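Local coordinates for protein NADH oxidase (Thermus thermophilus, PDB 6RVB) that uses NADH to reduce coenzyme A disulfide, with FAD as its cofactor, at residues I263-R268 with D281-F286. Residues are numbered along the deposited sequence; the frame is centred on the assembly and turned at random.
Sequences IATDER and DVAESF. With FAD (flavin-adenine dinucleotide), chain E.
Ile263 CG1 is anti to the carbonyl carbon (chi1 -74°), and chi2 of 165° carries CD1 on to Val282 CG2, which is anti to its own backbone N. Ile263 CD1 reaches Val282 CG2 at 3.4 Å, the two side chains crossing at a slant. Two backbone hydrogen bonds flank Ala283. Ile263 N donates to Val282 O at 2.8 Å. Glu284 N donates to Ile263 O at 2.9 Å in an almost straight bond (177°). They form a single beta bridge between Ile263 and Ala283. Glu284 CG sits 3.5 Å from Ile263 O. The side chain runs extended beyond CG, and OE2 lies 3.6 Å from Ala264 CA. Its OE1 is hydrogen-bonded to Thr260 OG1, so the buried carboxylate has a polar partner. At the start of 281-286, Asp281 grips FAD. Its OD1 accepts from ribityl O3' at 2.9 Å. Its N faces phosphate oxygen O2P, modelled very short and doubtful in detail. OD2 makes a salt bridge with Arg134. This aspartate at the flavin is characteristic of the FAD-binding domain of pyridine nucleotide-disulfide oxidoreductases. The bridge thus ties the loop before strand 276-278 to the backbone directly after Asp281, its buried N-H and C=O groups satisfying each other beside the Ile263-Val282 packing.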
loop_
_atom_site.group_PDB
_atom_site.type_symbol
_atom_site.label_atom_id
_atom_site.label_comp_id
_atom_site.label_asym_id
_atom_site.label_seq_id
_atom_site.Cartn_x
_atom_site.Cartn_y
_atom_site.Cartn_z
ATOM N N ILE A 263 0.998 -31.945 -2.685
ATOM C CA ILE A 263 0.057 -32.731 -1.873
ATOM C C ILE A 263 -1.264 -32.022 -1.859
ATOM O O ILE A 263 -1.294 -30.829 -1.739
ATOM C CB ILE A 263 0.525 -32.859 -0.445
ATOM C CG1 ILE A 263 1.686 -33.821 -0.309
ATOM C CG2 ILE A 263 -0.584 -33.313 0.418
ATOM C CD1 ILE A 263 2.376 -33.720 0.918
ATOM N N ALA A 264 -2.360 -32.771 -1.999
ATOM C CA ALA A 264 -3.731 -32.242 -1.971
ATOM C C ALA A 264 -4.203 -31.972 -0.559
ATOM O O ALA A 264 -3.830 -32.678 0.336
ATOM C CB ALA A 264 -4.583 -33.195 -2.559
ATOM N N THR A 265 -5.006 -30.940 -0.349
ATOM C CA THR A 265 -5.472 -30.600 1.014
ATOM C C THR A 265 -6.871 -30.002 1.016
ATOM O O THR A 265 -7.302 -29.488 0.006
ATOM C CB THR A 265 -4.511 -29.592 1.810
ATOM O OG1 THR A 265 -4.650 -28.239 1.353
ATOM C CG2 THR A 265 -3.104 -30.016 1.702
ATOM N N ASP A 266 -7.549 -30.061 2.157
ATOM C CA ASP A 266 -8.776 -29.320 2.381
ATOM C C ASP A 266 -8.576 -28.037 3.156
ATOM O O ASP A 266 -7.445 -27.657 3.392
ATOM C CB ASP A 266 -9.834 -30.194 3.014
ATOM C CG ASP A 266 -9.482 -30.680 4.371
ATOM O OD1 ASP A 266 -8.523 -30.218 4.941
ATOM O OD2 ASP A 266 -10.229 -31.534 4.883
ATOM N N GLU A 267 -9.655 -27.352 3.525
ATOM C CA GLU A 267 -9.525 -26.080 4.206
ATOM C C GLU A 267 -8.950 -26.302 5.596
ATOM O O GLU A 267 -8.767 -25.380 6.345
ATOM C CB GLU A 267 -10.849 -25.317 4.295
ATOM C CG GLU A 267 -11.621 -25.067 3.031
ATOM C CD GLU A 267 -12.900 -24.255 3.268
ATOM O OE1 GLU A 267 -13.502 -23.821 2.274
ATOM O OE2 GLU A 267 -13.317 -24.015 4.430
ATOM N N ARG A 268 -8.676 -27.525 5.994
ATOM C CA ARG A 268 -8.190 -27.730 7.343
ATOM C C ARG A 268 -6.827 -28.296 7.248
ATOM O O ARG A 268 -6.287 -28.777 8.248
ATOM C CB ARG A 268 -9.041 -28.692 8.112
ATOM C CG ARG A 268 -9.625 -28.139 9.249
ATOM C CD ARG A 268 -11.068 -28.297 9.176
ATOM N NE ARG A 268 -11.536 -29.543 9.786
ATOM C CZ ARG A 268 -12.022 -30.582 9.113
ATOM N NH1 ARG A 268 -12.109 -30.549 7.739
ATOM N NH2 ARG A 268 -12.432 -31.626 9.839
ATOM N N ASP A 281 5.566 -25.578 1.176
ATOM C CA ASP A 281 5.788 -25.604 -0.253
ATOM C C ASP A 281 5.478 -26.943 -0.883
ATOM O O ASP A 281 5.561 -27.070 -2.064
ATOM C CB ASP A 281 7.194 -25.187 -0.647
ATOM C CG ASP A 281 7.477 -23.723 -0.422
ATOM O OD1 ASP A 281 6.508 -22.958 -0.122
ATOM O OD2 ASP A 281 8.679 -23.359 -0.556
ATOM N N VAL A 282 5.139 -27.950 -0.104
ATOM C CA VAL A 282 4.829 -29.253 -0.612
ATOM C C VAL A 282 3.323 -29.343 -0.825
ATOM O O VAL A 282 2.832 -30.350 -1.301
ATOM C CB VAL A 282 5.203 -30.265 0.464
ATOM C CG1 VAL A 282 4.404 -30.048 1.669
ATOM C CG2 VAL A 282 4.949 -31.620 0.051
ATOM N N ALA A 283 2.564 -28.300 -0.492
ATOM C CA ALA A 283 1.092 -28.409 -0.506
ATOM C C ALA A 283 0.337 -27.483 -1.449
ATOM O O ALA A 283 0.691 -26.333 -1.596
ATOM C CB ALA A 283 0.611 -28.221 0.816
ATOM N N GLU A 284 -0.697 -27.986 -2.088
ATOM C CA GLU A 284 -1.521 -27.192 -2.989
ATOM C C GLU A 284 -2.365 -26.241 -2.154
ATOM O O GLU A 284 -2.608 -26.467 -0.991
ATOM C CB GLU A 284 -2.520 -28.043 -3.747
ATOM C CG GLU A 284 -1.986 -29.084 -4.646
ATOM C CD GLU A 284 -3.091 -29.842 -5.396
ATOM O OE1 GLU A 284 -2.830 -30.179 -6.588
ATOM O OE2 GLU A 284 -4.204 -30.104 -4.789
ATOM N N SER A 285 -2.837 -25.164 -2.764
ATOM C CA SER A 285 -3.754 -24.223 -2.126
ATOM C C SER A 285 -4.875 -23.913 -3.115
ATOM O O SER A 285 -4.705 -24.057 -4.343
ATOM C CB SER A 285 -3.061 -22.929 -1.690
ATOM O OG SER A 285 -1.875 -23.114 -0.929
ATOM N N PHE A 286 -6.027 -23.503 -2.593
ATOM C CA PHE A 286 -7.145 -23.192 -3.490
ATOM C C PHE A 286 -7.060 -21.843 -4.082
ATOM O O PHE A 286 -7.008 -20.882 -3.373
ATOM C CB PHE A 286 -8.430 -23.288 -2.747
ATOM C CG PHE A 286 -9.653 -22.990 -3.556
ATOM C CD1 PHE A 286 -10.160 -23.901 -4.464
ATOM C CD2 PHE A 286 -10.385 -21.855 -3.320
ATOM C CE1 PHE A 286 -11.332 -23.649 -5.165
ATOM C CE2 PHE A 286 -11.554 -21.635 -4.000
ATOM C CZ PHE A 286 -12.011 -22.546 -4.927
HETATM P PA FAD E . 11.087 -25.383 2.900
HETATM O O1A FAD E . 11.484 -25.841 1.401
HETATM O O2A FAD E . 11.345 -23.951 3.415
HETATM O O5B FAD E . 11.761 -26.414 4.023
HETATM C C5B FAD E . 11.658 -27.876 3.932
HETATM C C4B FAD E . 12.695 -28.570 4.815
HETATM O O4B FAD E . 12.152 -29.839 5.137
HETATM C C3B FAD E . 14.043 -28.693 4.122
HETATM O O3B FAD E . 15.122 -27.986 4.832
HETATM C C2B FAD E . 14.242 -30.145 4.195
HETATM O O2B FAD E . 15.592 -30.189 4.663
HETATM C C1B FAD E . 13.192 -30.712 5.199
HETATM N N9A FAD E . 12.786 -32.085 4.742
HETATM C C8A FAD E . 12.471 -32.465 3.459
HETATM N N7A FAD E . 12.306 -33.810 3.336
HETATM C C5A FAD E . 12.497 -34.326 4.575
HETATM C C6A FAD E . 12.447 -35.710 5.128
HETATM N N6A FAD E . 12.110 -36.719 4.271
HETATM N N1A FAD E . 12.727 -35.856 6.453
HETATM C C2A FAD E . 13.023 -34.754 7.243
HETATM N N3A FAD E . 13.096 -33.439 6.847
HETATM C C4A FAD E . 12.827 -33.196 5.516
HETATM N N1 FAD E . 8.747 -16.386 -0.298
HETATM C C2 FAD E . 8.061 -15.202 -0.203
HETATM O O2 FAD E . 6.851 -15.192 0.177
HETATM N N3 FAD E . 8.690 -14.047 -0.490
HETATM C C4 FAD E . 10.020 -13.958 -0.849
HETATM O O4 FAD E . 10.632 -12.852 -1.113
HETATM C C4X FAD E . 10.827 -15.216 -0.923
HETATM N N5 FAD E . 12.164 -15.146 -1.265
HETATM C C5X FAD E . 12.847 -16.334 -1.344
HETATM C C6 FAD E . 14.217 -16.324 -1.708
HETATM C C7 FAD E . 14.951 -17.525 -1.782
HETATM C C7M FAD E . 16.402 -17.448 -2.168
HETATM C C8 FAD E . 14.290 -18.848 -1.466
HETATM C C8M FAD E . 15.016 -20.166 -1.533
HETATM C C9 FAD E . 12.919 -18.872 -1.131
HETATM C C9A FAD E . 12.143 -17.681 -1.045
HETATM N N10 FAD E . 10.748 -17.738 -0.660
HETATM C C10 FAD E . 10.074 -16.489 -0.613
HETATM C "C1'" FAD E . 10.022 -19.003 -0.413
HETATM C "C2'" FAD E . 10.269 -19.654 0.911
HETATM O "O2'" FAD E . 11.593 -20.163 0.981
HETATM C "C3'" FAD E . 9.382 -20.858 1.068
HETATM O "O3'" FAD E . 8.090 -20.583 0.540
HETATM C "C4'" FAD E . 9.341 -21.111 2.587
HETATM O "O4'" FAD E . 10.640 -21.295 3.253
HETATM C "C5'" FAD E . 8.297 -22.181 2.964
HETATM O "O5'" FAD E . 8.803 -23.509 2.914
HETATM P P FAD E . 8.234 -24.782 3.731
HETATM O O1P FAD E . 8.332 -24.547 5.229
HETATM O O2P FAD E . 7.078 -25.619 3.137
HETATM O O3P FAD E . 9.503 -25.711 3.332
#